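PDB 3LUB: putative creatinine amidohydrolase from Bacteroides fragilis, which probably hydrolyses carbon–nitrogen bonds in linear amides, as a two-zinc enzyme of the creatininase superfamily. Local coordinates for residues F[43-48]-F[174-179]; F[59-64]-F[239-244]; F[72-77]-F[96-101]. All blocks are in the same frame, centred on the assembly; numbering follows the deposited sequence.

Contact 1: residues F[43-48]-F[174-179]; sequences DCILPH and HYHPEL. With ZN (zinc ion), chain B; ZN (zinc ion), chain C.
His176, whose ring lies against Ile45, is held at its ND1 by a hydrogen bond of 3.0 Å to Glu178 OE2. The N-H points at the oxygen with a 153° angle, the carboxylate oxygen sits almost in the imidazole plane, and the N-H meets the carboxylate on its syn side, somewhat out of its plane. NE2 has a weak hydrogen bond with Asp49, one turn after Ile45 on helix 42-62. Held mainly by Glu178, the ring offers carbon to Ile45: CG2 of Ile45 approaches His176 CD2 obliquely at 3.5 Å. The first torsion of Ile45 (-68°) puts CG2 anti to the backbone N and CG1 beside it, so the two branches take separate partners. CD1, at the end of the longer branch, meets Leu179 CD1 tip to tip at 3.9 Å. Leu179 itself is brought round by a tight turn, in which its N bonds to His176 O at 3.0 Å. Alongside, Leu46 CD2 rests obliquely against Tyr175 CD2 at 4.3 Å. His174 CD2 lies over the centre of one face of this tyrosine, and its hydroxyl reaches Glu53. At the start of the same helical segment Asp43 bridges two zinc ions, OD1 binding one at 1.9 Å and OD2 the other. His34 and Glu168 complete the first ion's protein ligands, Glu32 and His120 the second's, and one water joins both. Branched aliphatic residues thus fasten the metal-bearing helix to the end of helix 166-175, which itself supplies Glu168, by carbon against carbon, while Glu178 and, weakly, Asp49 satisfy the imidazole nitrogens.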
loop_
_atom_site.group_PDB
_atom_site.type_symbol
_atom_site.label_atom_id
_atom_site.label_comp_id
_atom_site.label_asym_id
_atom_site.label_seq_id
_atom_site.Cartn_x
_atom_site.Cartn_y
_atom_site.Cartn_z
ATOM N N ASP F 43 7.131 7.850 -27.386
ATOM C CA ASP F 43 7.592 8.539 -26.161
ATOM C C ASP F 43 8.724 7.848 -25.436
ATOM O O ASP F 43 9.326 8.440 -24.560
ATOM C CB ASP F 43 6.432 8.776 -25.185
ATOM C CG ASP F 43 5.401 9.723 -25.724
ATOM O OD1 ASP F 43 5.628 10.358 -26.792
ATOM O OD2 ASP F 43 4.349 9.840 -25.065
ATOM N N CYS F 44 9.009 6.603 -25.799
ATOM C CA CYS F 44 10.187 5.874 -25.329
ATOM C C CYS F 44 11.369 6.048 -26.288
ATOM O O CYS F 44 12.505 6.264 -25.866
ATOM C CB CYS F 44 9.904 4.366 -25.258
ATOM S SG CYS F 44 8.782 3.766 -23.924
ATOM N N ILE F 45 11.081 5.896 -27.572
ATOM C CA ILE F 45 12.087 5.913 -28.621
ATOM C C ILE F 45 12.826 7.244 -28.690
ATOM O O ILE F 45 14.043 7.257 -28.739
ATOM C CB ILE F 45 11.475 5.633 -30.003
ATOM C CG1 ILE F 45 10.966 4.186 -30.088
ATOM C CG2 ILE F 45 12.478 5.903 -31.090
ATOM C CD1 ILE F 45 9.955 3.884 -31.187
ATOM N N LEU F 46 12.092 8.353 -28.705
ATOM C CA LEU F 46 12.695 9.665 -28.879
ATOM C C LEU F 46 13.654 10.067 -27.763
ATOM O O LEU F 46 14.797 10.442 -28.055
ATOM C CB LEU F 46 11.622 10.724 -29.089
ATOM C CG LEU F 46 10.885 10.545 -30.421
ATOM C CD1 LEU F 46 10.044 11.804 -30.774
ATOM C CD2 LEU F 46 11.895 10.192 -31.520
ATOM N N PRO F 47 13.228 9.983 -26.479
ATOM C CA PRO F 47 14.232 10.273 -25.423
ATOM C C PRO F 47 15.403 9.318 -25.339
ATOM O O PRO F 47 16.473 9.714 -24.952
ATOM C CB PRO F 47 13.403 10.217 -24.130
ATOM C CG PRO F 47 12.143 9.514 -24.473
ATOM C CD PRO F 47 11.884 9.776 -25.905
ATOM N N HIS F 48 15.191 8.043 -25.673
ATOM C CA HIS F 48 16.301 7.093 -25.703
ATOM C C HIS F 48 17.352 7.555 -26.734
ATOM O O HIS F 48 18.538 7.674 -26.426
ATOM C CB HIS F 48 15.825 5.682 -26.064
ATOM C CG HIS F 48 16.953 4.718 -26.230
ATOM N ND1 HIS F 48 17.547 4.464 -27.448
ATOM C CD2 HIS F 48 17.643 3.998 -25.318
ATOM C CE1 HIS F 48 18.530 3.599 -27.285
ATOM N NE2 HIS F 48 18.619 3.312 -25.999
ATOM N N HIS F 174 13.576 11.772 -38.553
ATOM C CA HIS F 174 15.035 11.868 -38.473
ATOM C C HIS F 174 15.674 10.610 -37.916
ATOM O O HIS F 174 16.513 9.988 -38.558
ATOM C CB HIS F 174 15.423 13.083 -37.655
ATOM C CG HIS F 174 16.859 13.134 -37.269
ATOM N ND1 HIS F 174 17.874 13.206 -38.192
ATOM C CD2 HIS F 174 17.451 13.202 -36.057
ATOM C CE1 HIS F 174 19.035 13.274 -37.566
ATOM N NE2 HIS F 174 18.807 13.276 -36.264
ATOM N N TYR F 175 15.245 10.215 -36.729
ATOM C CA TYR F 175 15.845 9.077 -36.047
ATOM C C TYR F 175 15.411 7.731 -36.595
ATOM O O TYR F 175 16.224 6.849 -36.680
ATOM C CB TYR F 175 15.520 9.123 -34.540
ATOM C CG TYR F 175 16.390 10.069 -33.740
ATOM C CD1 TYR F 175 17.775 9.935 -33.721
ATOM C CD2 TYR F 175 15.823 11.085 -32.996
ATOM C CE1 TYR F 175 18.564 10.806 -32.981
ATOM C CE2 TYR F 175 16.596 11.944 -32.261
ATOM C CZ TYR F 175 17.964 11.790 -32.246
ATOM O OH TYR F 175 18.702 12.661 -31.499
ATOM N N HIS F 176 14.127 7.553 -36.907
ATOM C CA HIS F 176 13.635 6.270 -37.414
ATOM C C HIS F 176 12.662 6.443 -38.567
ATOM O O HIS F 176 11.483 6.198 -38.429
ATOM C CB HIS F 176 12.975 5.456 -36.297
ATOM C CG HIS F 176 13.930 5.011 -35.235
ATOM N ND1 HIS F 176 14.718 3.893 -35.370
ATOM C CD2 HIS F 176 14.252 5.561 -34.043
ATOM C CE1 HIS F 176 15.465 3.758 -34.293
ATOM N NE2 HIS F 176 15.220 4.772 -33.485
ATOM N N PRO F 177 13.166 6.846 -39.728
ATOM C CA PRO F 177 12.302 7.041 -40.888
ATOM C C PRO F 177 11.454 5.818 -41.316
ATOM O O PRO F 177 10.386 5.983 -41.902
ATOM C CB PRO F 177 13.278 7.452 -42.005
ATOM C CG PRO F 177 14.645 7.135 -41.502
ATOM C CD PRO F 177 14.577 7.177 -40.001
ATOM N N GLU F 178 11.972 4.624 -41.052
ATOM C CA GLU F 178 11.298 3.373 -41.342
ATOM C C GLU F 178 10.060 3.126 -40.456
ATOM O O GLU F 178 9.300 2.226 -40.736
ATOM C CB GLU F 178 12.288 2.210 -41.187
ATOM C CG GLU F 178 12.612 1.712 -39.766
ATOM C CD GLU F 178 13.594 2.602 -39.002
ATOM O OE1 GLU F 178 14.127 3.584 -39.588
ATOM O OE2 GLU F 178 13.820 2.312 -37.806
ATOM N N LEU F 179 9.901 3.888 -39.364
ATOM C CA LEU F 179 8.811 3.668 -38.424
ATOM C C LEU F 179 7.629 4.591 -38.681
ATOM O O LEU F 179 6.587 4.446 -38.047
ATOM C CB LEU F 179 9.294 3.815 -36.975
ATOM C CG LEU F 179 10.261 2.757 -36.441
ATOM C CD1 LEU F 179 10.512 2.939 -34.968
ATOM C CD2 LEU F 179 9.780 1.319 -36.705
HETATM ZN ZN ZN B . 4.549 11.562 -27.799
HETATM ZN ZN ZN C . 2.749 11.147 -24.880
HETATM O O HOH W 1 3.327 12.787 -26.631
#

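Contact 2: residues F[59-64]-F[239-244]; sequences LSRSGV and KLAGLF
Arg61 reaches from the last turn of helix 42-62 to Ala241 and Gly242 of helix 226-249. From CB the chain runs out extended, with CG anti to the backbone N (chi1 -178°), and carries CD across toward the second helix. There it bends at chi3 (95°), which turns the guanidinium over the helix surface. NE then forms a salt bridge with Glu245 and NH1 another with Glu238, two glutamates about two turns apart on helix 226-249, one before and one after the touching residues. Of the Arg61 atoms, NH2 is the one that touches the backbone of segment 239-244. The methyl CB of Ala241 lies over one face of the flat group, 3.8 Å from NH2, while Gly242 CA sits at its edge, in plane, also 3.8 Å from NH2. Gly242 N is 3.5 Å from NH2, a van der Waals neighbour rather than a bonded partner. Small residues suit these two places, since the guanidinium lies almost on the helix backbone.

Beyond Arg61 the helix stops at Gly63, whose positive phi (72°) is easy for a residue without a side chain and whose N still bonds back to Leu59 O at 2.9 Å. The chain turns and brings in Val64, where CG1 stands 4.1 Å from Phe244 O. The Phe244 ring leads away from this meeting, one face passing over Leu240 C of its own helix, and packs on Ala54 and Leu115. Two kinds of chemistry therefore divide the contact: paired charges at its exposed border, which may be partly neutralised where glutamates meet the arginine, and, in the interior, a valine methyl group lying against a main-chain carbonyl without any bond.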
loop_
_atom_site.group_PDB
_atom_site.type_symbol
_atom_site.label_atom_id
_atom_site.label_comp_id
_atom_site.label_asym_id
_atom_site.label_seq_id
_atom_site.Cartn_x
_atom_site.Cartn_y
_atom_site.Cartn_z
ATOM N N LEU F 59 30.838 12.123 -23.750
ATOM C CA LEU F 59 32.003 11.238 -23.673
ATOM C C LEU F 59 33.117 11.713 -24.602
ATOM O O LEU F 59 34.251 11.786 -24.173
ATOM C CB LEU F 59 31.641 9.797 -24.016
ATOM C CG LEU F 59 32.717 8.711 -23.888
ATOM C CD1 LEU F 59 33.310 8.618 -22.459
ATOM C CD2 LEU F 59 32.140 7.387 -24.356
ATOM N N SER F 60 32.802 12.026 -25.861
ATOM C CA SER F 60 33.850 12.388 -26.805
ATOM C C SER F 60 34.465 13.751 -26.474
ATOM O O SER F 60 35.671 13.955 -26.648
ATOM C CB SER F 60 33.337 12.376 -28.243
ATOM O OG SER F 60 32.480 13.493 -28.504
ATOM N N ARG F 61 33.632 14.651 -25.961
ATOM C CA ARG F 61 33.994 16.013 -25.619
ATOM C C ARG F 61 34.698 16.196 -24.268
ATOM O O ARG F 61 35.613 17.006 -24.152
ATOM C CB ARG F 61 32.688 16.813 -25.618
ATOM C CG ARG F 61 32.820 18.247 -25.339
ATOM C CD ARG F 61 31.578 18.987 -25.835
ATOM N NE ARG F 61 30.590 19.182 -24.781
ATOM C CZ ARG F 61 29.427 19.788 -24.983
ATOM N NH1 ARG F 61 29.113 20.226 -26.192
ATOM N NH2 ARG F 61 28.582 19.967 -23.972
ATOM N N SER F 62 34.267 15.470 -23.238
ATOM C CA SER F 62 34.799 15.667 -21.872
ATOM C C SER F 62 35.274 14.426 -21.170
ATOM O O SER F 62 35.766 14.510 -20.051
ATOM C CB SER F 62 33.728 16.281 -20.960
ATOM O OG SER F 62 33.137 17.423 -21.552
ATOM N N GLY F 63 35.085 13.260 -21.764
ATOM C CA GLY F 63 35.401 12.005 -21.071
ATOM C C GLY F 63 34.421 11.677 -19.948
ATOM O O GLY F 63 34.677 10.815 -19.112
ATOM N N VAL F 64 33.288 12.366 -19.911
ATOM C CA VAL F 64 32.255 12.071 -18.936
ATOM C C VAL F 64 31.403 10.951 -19.527
ATOM O O VAL F 64 30.900 11.086 -20.632
ATOM C CB VAL F 64 31.418 13.306 -18.599
ATOM C CG1 VAL F 64 30.162 12.899 -17.826
ATOM C CG2 VAL F 64 32.268 14.286 -17.792
ATOM N N LYS F 239 22.692 20.836 -25.234
ATOM C CA LYS F 239 22.323 21.238 -23.860
ATOM C C LYS F 239 22.308 20.071 -22.876
ATOM O O LYS F 239 22.736 20.219 -21.742
ATOM C CB LYS F 239 20.960 21.915 -23.816
ATOM C CG LYS F 239 20.966 23.403 -24.082
ATOM C CD LYS F 239 19.626 24.028 -23.607
ATOM C CE LYS F 239 19.387 25.403 -24.235
ATOM N NZ LYS F 239 20.620 26.258 -24.241
ATOM N N LEU F 240 21.790 18.917 -23.293
ATOM C CA LEU F 240 21.754 17.747 -22.417
ATOM C C LEU F 240 23.175 17.265 -22.111
ATOM O O LEU F 240 23.515 17.009 -20.957
ATOM C CB LEU F 240 20.862 16.633 -23.014
ATOM C CG LEU F 240 19.353 16.882 -22.872
ATOM C CD1 LEU F 240 18.471 15.975 -23.747
ATOM C CD2 LEU F 240 18.883 16.805 -21.361
ATOM N N ALA F 241 24.021 17.199 -23.135
ATOM C CA ALA F 241 25.426 16.868 -22.949
ATOM C C ALA F 241 26.082 17.767 -21.890
ATOM O O ALA F 241 26.808 17.294 -21.019
ATOM C CB ALA F 241 26.182 16.991 -24.288
ATOM N N GLY F 242 25.829 19.066 -21.991
ATOM C CA GLY F 242 26.293 20.017 -20.990
ATOM C C GLY F 242 25.815 19.745 -19.555
ATOM O O GLY F 242 26.601 19.844 -18.591
ATOM N N LEU F 243 24.546 19.405 -19.417
ATOM C CA LEU F 243 23.985 19.017 -18.131
ATOM C C LEU F 243 24.601 17.744 -17.600
ATOM O O LEU F 243 24.907 17.650 -16.400
ATOM C CB LEU F 243 22.464 18.841 -18.238
ATOM C CG LEU F 243 21.736 18.180 -17.051
ATOM C CD1 LEU F 243 21.628 19.123 -15.930
ATOM C CD2 LEU F 243 20.331 17.720 -17.485
ATOM N N PHE F 244 24.770 16.744 -18.468
ATOM C CA PHE F 244 25.468 15.515 -18.050
ATOM C C PHE F 244 26.862 15.863 -17.506
ATOM O O PHE F 244 27.258 15.386 -16.466
ATOM C CB PHE F 244 25.653 14.491 -19.197
ATOM C CG PHE F 244 24.371 14.000 -19.837
ATOM C CD1 PHE F 244 23.114 14.375 -19.378
ATOM C CD2 PHE F 244 24.441 13.124 -20.898
ATOM C CE1 PHE F 244 21.967 13.918 -20.006
ATOM C CE2 PHE F 244 23.294 12.650 -21.512
ATOM C CZ PHE F 244 22.057 13.054 -21.069
#

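Contact 3: residues F[72-77]-F[96-101]; sequences VPFGAH and QAILED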
loop_
_atom_site.group_PDB
_atom_site.type_symbol
_atom_site.label_atom_id
_atom_site.label_comp_id
_atom_site.label_asym_id
_atom_site.label_seq_id
_atom_site.Cartn_x
_atom_site.Cartn_y
_atom_site.Cartn_z
ATOM N N VAL F 72 11.343 3.315 -19.957
ATOM C CA VAL F 72 10.223 2.800 -19.207
ATOM C C VAL F 72 8.986 3.070 -20.051
ATOM O O VAL F 72 8.692 4.219 -20.367
ATOM C CB VAL F 72 10.104 3.456 -17.790
ATOM C CG1 VAL F 72 9.089 2.727 -16.963
ATOM C CG2 VAL F 72 11.417 3.477 -17.083
ATOM N N PRO F 73 8.233 2.019 -20.442
ATOM C CA PRO F 73 7.122 2.286 -21.331
ATOM C C PRO F 73 5.786 2.523 -20.603
ATOM O O PRO F 73 4.741 2.244 -21.174
ATOM C CB PRO F 73 7.063 0.993 -22.133
ATOM C CG PRO F 73 7.380 -0.057 -21.110
ATOM C CD PRO F 73 8.340 0.578 -20.133
ATOM N N PHE F 74 5.826 2.993 -19.352
ATOM C CA PHE F 74 4.627 3.098 -18.513
ATOM C C PHE F 74 4.345 4.566 -18.221
ATOM O O PHE F 74 4.942 5.147 -17.299
ATOM C CB PHE F 74 4.764 2.270 -17.225
ATOM C CG PHE F 74 4.909 0.807 -17.481
ATOM C CD1 PHE F 74 3.834 0.068 -17.967
ATOM C CD2 PHE F 74 6.106 0.161 -17.281
ATOM C CE1 PHE F 74 3.980 -1.263 -18.289
ATOM C CE2 PHE F 74 6.245 -1.198 -17.584
ATOM C CZ PHE F 74 5.180 -1.898 -18.097
ATOM N N GLY F 75 3.427 5.125 -19.027
ATOM C CA GLY F 75 2.972 6.511 -18.953
ATOM C C GLY F 75 1.676 6.692 -18.196
ATOM O O GLY F 75 0.976 5.731 -17.963
ATOM N N ALA F 76 1.433 7.922 -17.736
ATOM C CA ALA F 76 0.187 8.371 -17.137
ATOM C C ALA F 76 -0.623 9.060 -18.230
ATOM O O ALA F 76 -0.165 10.069 -18.822
ATOM C CB ALA F 76 0.475 9.369 -16.015
ATOM N N HIS F 77 -1.850 8.578 -18.426
ATOM C CA HIS F 77 -2.704 8.994 -19.550
ATOM C C HIS F 77 -4.020 9.623 -19.148
ATOM O O HIS F 77 -4.379 9.629 -17.963
ATOM C CB HIS F 77 -2.926 7.797 -20.470
ATOM C CG HIS F 77 -1.670 7.389 -21.138
ATOM N ND1 HIS F 77 -1.017 8.220 -22.017
ATOM C CD2 HIS F 77 -0.858 6.327 -20.947
ATOM C CE1 HIS F 77 0.109 7.649 -22.399
ATOM N NE2 HIS F 77 0.230 6.501 -21.763
ATOM N N GLN F 96 5.824 5.239 -9.189
ATOM C CA GLN F 96 6.687 5.522 -8.052
ATOM C C GLN F 96 7.357 4.240 -7.580
ATOM O O GLN F 96 8.512 4.240 -7.218
ATOM C CB GLN F 96 5.885 6.192 -6.947
ATOM C CG GLN F 96 6.685 6.501 -5.708
ATOM C CD GLN F 96 5.870 7.230 -4.647
ATOM O OE1 GLN F 96 5.347 8.322 -4.883
ATOM N NE2 GLN F 96 5.794 6.639 -3.452
ATOM N N ALA F 97 6.640 3.141 -7.578
ATOM C CA ALA F 97 7.208 1.861 -7.211
ATOM C C ALA F 97 8.339 1.488 -8.153
ATOM O O ALA F 97 9.351 0.985 -7.714
ATOM C CB ALA F 97 6.130 0.756 -7.221
ATOM N N ILE F 98 8.149 1.731 -9.456
ATOM C CA ILE F 98 9.179 1.480 -10.464
ATOM C C ILE F 98 10.448 2.277 -10.155
ATOM O O ILE F 98 11.535 1.692 -10.069
ATOM C CB ILE F 98 8.674 1.789 -11.911
ATOM C CG1 ILE F 98 7.637 0.727 -12.347
ATOM C CG2 ILE F 98 9.851 1.800 -12.893
ATOM C CD1 ILE F 98 6.778 1.136 -13.558
ATOM N N LEU F 99 10.302 3.595 -9.976
ATOM C CA LEU F 99 11.453 4.484 -9.703
ATOM C C LEU F 99 12.140 4.132 -8.386
ATOM O O LEU F 99 13.362 4.138 -8.303
ATOM C CB LEU F 99 11.025 5.957 -9.669
ATOM C CG LEU F 99 12.105 7.046 -9.513
ATOM C CD1 LEU F 99 13.173 6.930 -10.619
ATOM C CD2 LEU F 99 11.483 8.402 -9.523
ATOM N N GLU F 100 11.365 3.816 -7.356
ATOM C CA GLU F 100 11.920 3.281 -6.107
ATOM C C GLU F 100 12.812 2.092 -6.353
ATOM O O GLU F 100 13.913 2.021 -5.811
ATOM C CB GLU F 100 10.796 2.903 -5.119
ATOM C CG GLU F 100 10.118 4.165 -4.542
ATOM C CD GLU F 100 8.921 3.898 -3.641
ATOM O OE1 GLU F 100 8.418 2.769 -3.648
ATOM O OE2 GLU F 100 8.499 4.857 -2.934
ATOM N N ASP F 101 12.350 1.147 -7.176
ATOM C CA ASP F 101 13.129 -0.076 -7.406
ATOM C C ASP F 101 14.396 0.213 -8.216
ATOM O O ASP F 101 15.432 -0.354 -7.930
ATOM C CB ASP F 101 12.283 -1.196 -8.040
ATOM C CG ASP F 101 11.263 -1.793 -7.066
ATOM O OD1 ASP F 101 11.310 -1.504 -5.863
ATOM O OD2 ASP F 101 10.397 -2.550 -7.510
#
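The loop that follows strand 66-68 passes the metal site before the chain enters helix 92-108, and here it packs back on that helix through a single residue, Ile98. Both branches of the isoleucine are used. Its first torsion (-71°) places CG2 anti to the backbone N, where it meets Val72 CG1 at 4.2 Å; the longer branch extends to CD1, which lies 3.9 Å from Phe74 CD2. The Phe74 and Ile98 side chains cross at about a right angle, the methyl meeting the ring obliquely, while Pro73 CG lies over one of the ring's faces, toward the rim. A beta-branched aliphatic residue fits well, filling the angle between valine and phenylalanine without any polar group to satisfy. Further along the loop, Ala76 O accepts a hydrogen bond from NE2 of His120, whose ND1 binds zinc, so the loop backbone orients a metal ligand from the second shell. Phe74 and Ile98 also pack on Ile98 and Phe74 of the second subunit, respectively. Within the chain, Val72 and Ile98 rest on Trp28 of strand 23-28, while the neighbouring Leu99 packs on strand 113-118 and helix 126-135.

Overall arrangement
The three contacts are spread over a layered alpha/beta fold built on a parallel sheet. Contacts 1 and 2 share helix 42-62, near its start and its end, with centres about 21 Å apart; helices 166-175 and 226-249 pack beside it on one side of the sheet. Contact 3 lies on the other side, with helix 92-108, its centre about 20 Å from contact 1 and 26 Å from contact 2. Along the chain contacts 1 and 2 interlace, and contact 3 is nested within both. Contacts 1 and 3 touch where Cys44 SG, one residue along from the zinc ligand Asp43, meets Pro73 CA at 3.4 Å; both reach the second subunit, so parts next to the metal site also join the subunit interface.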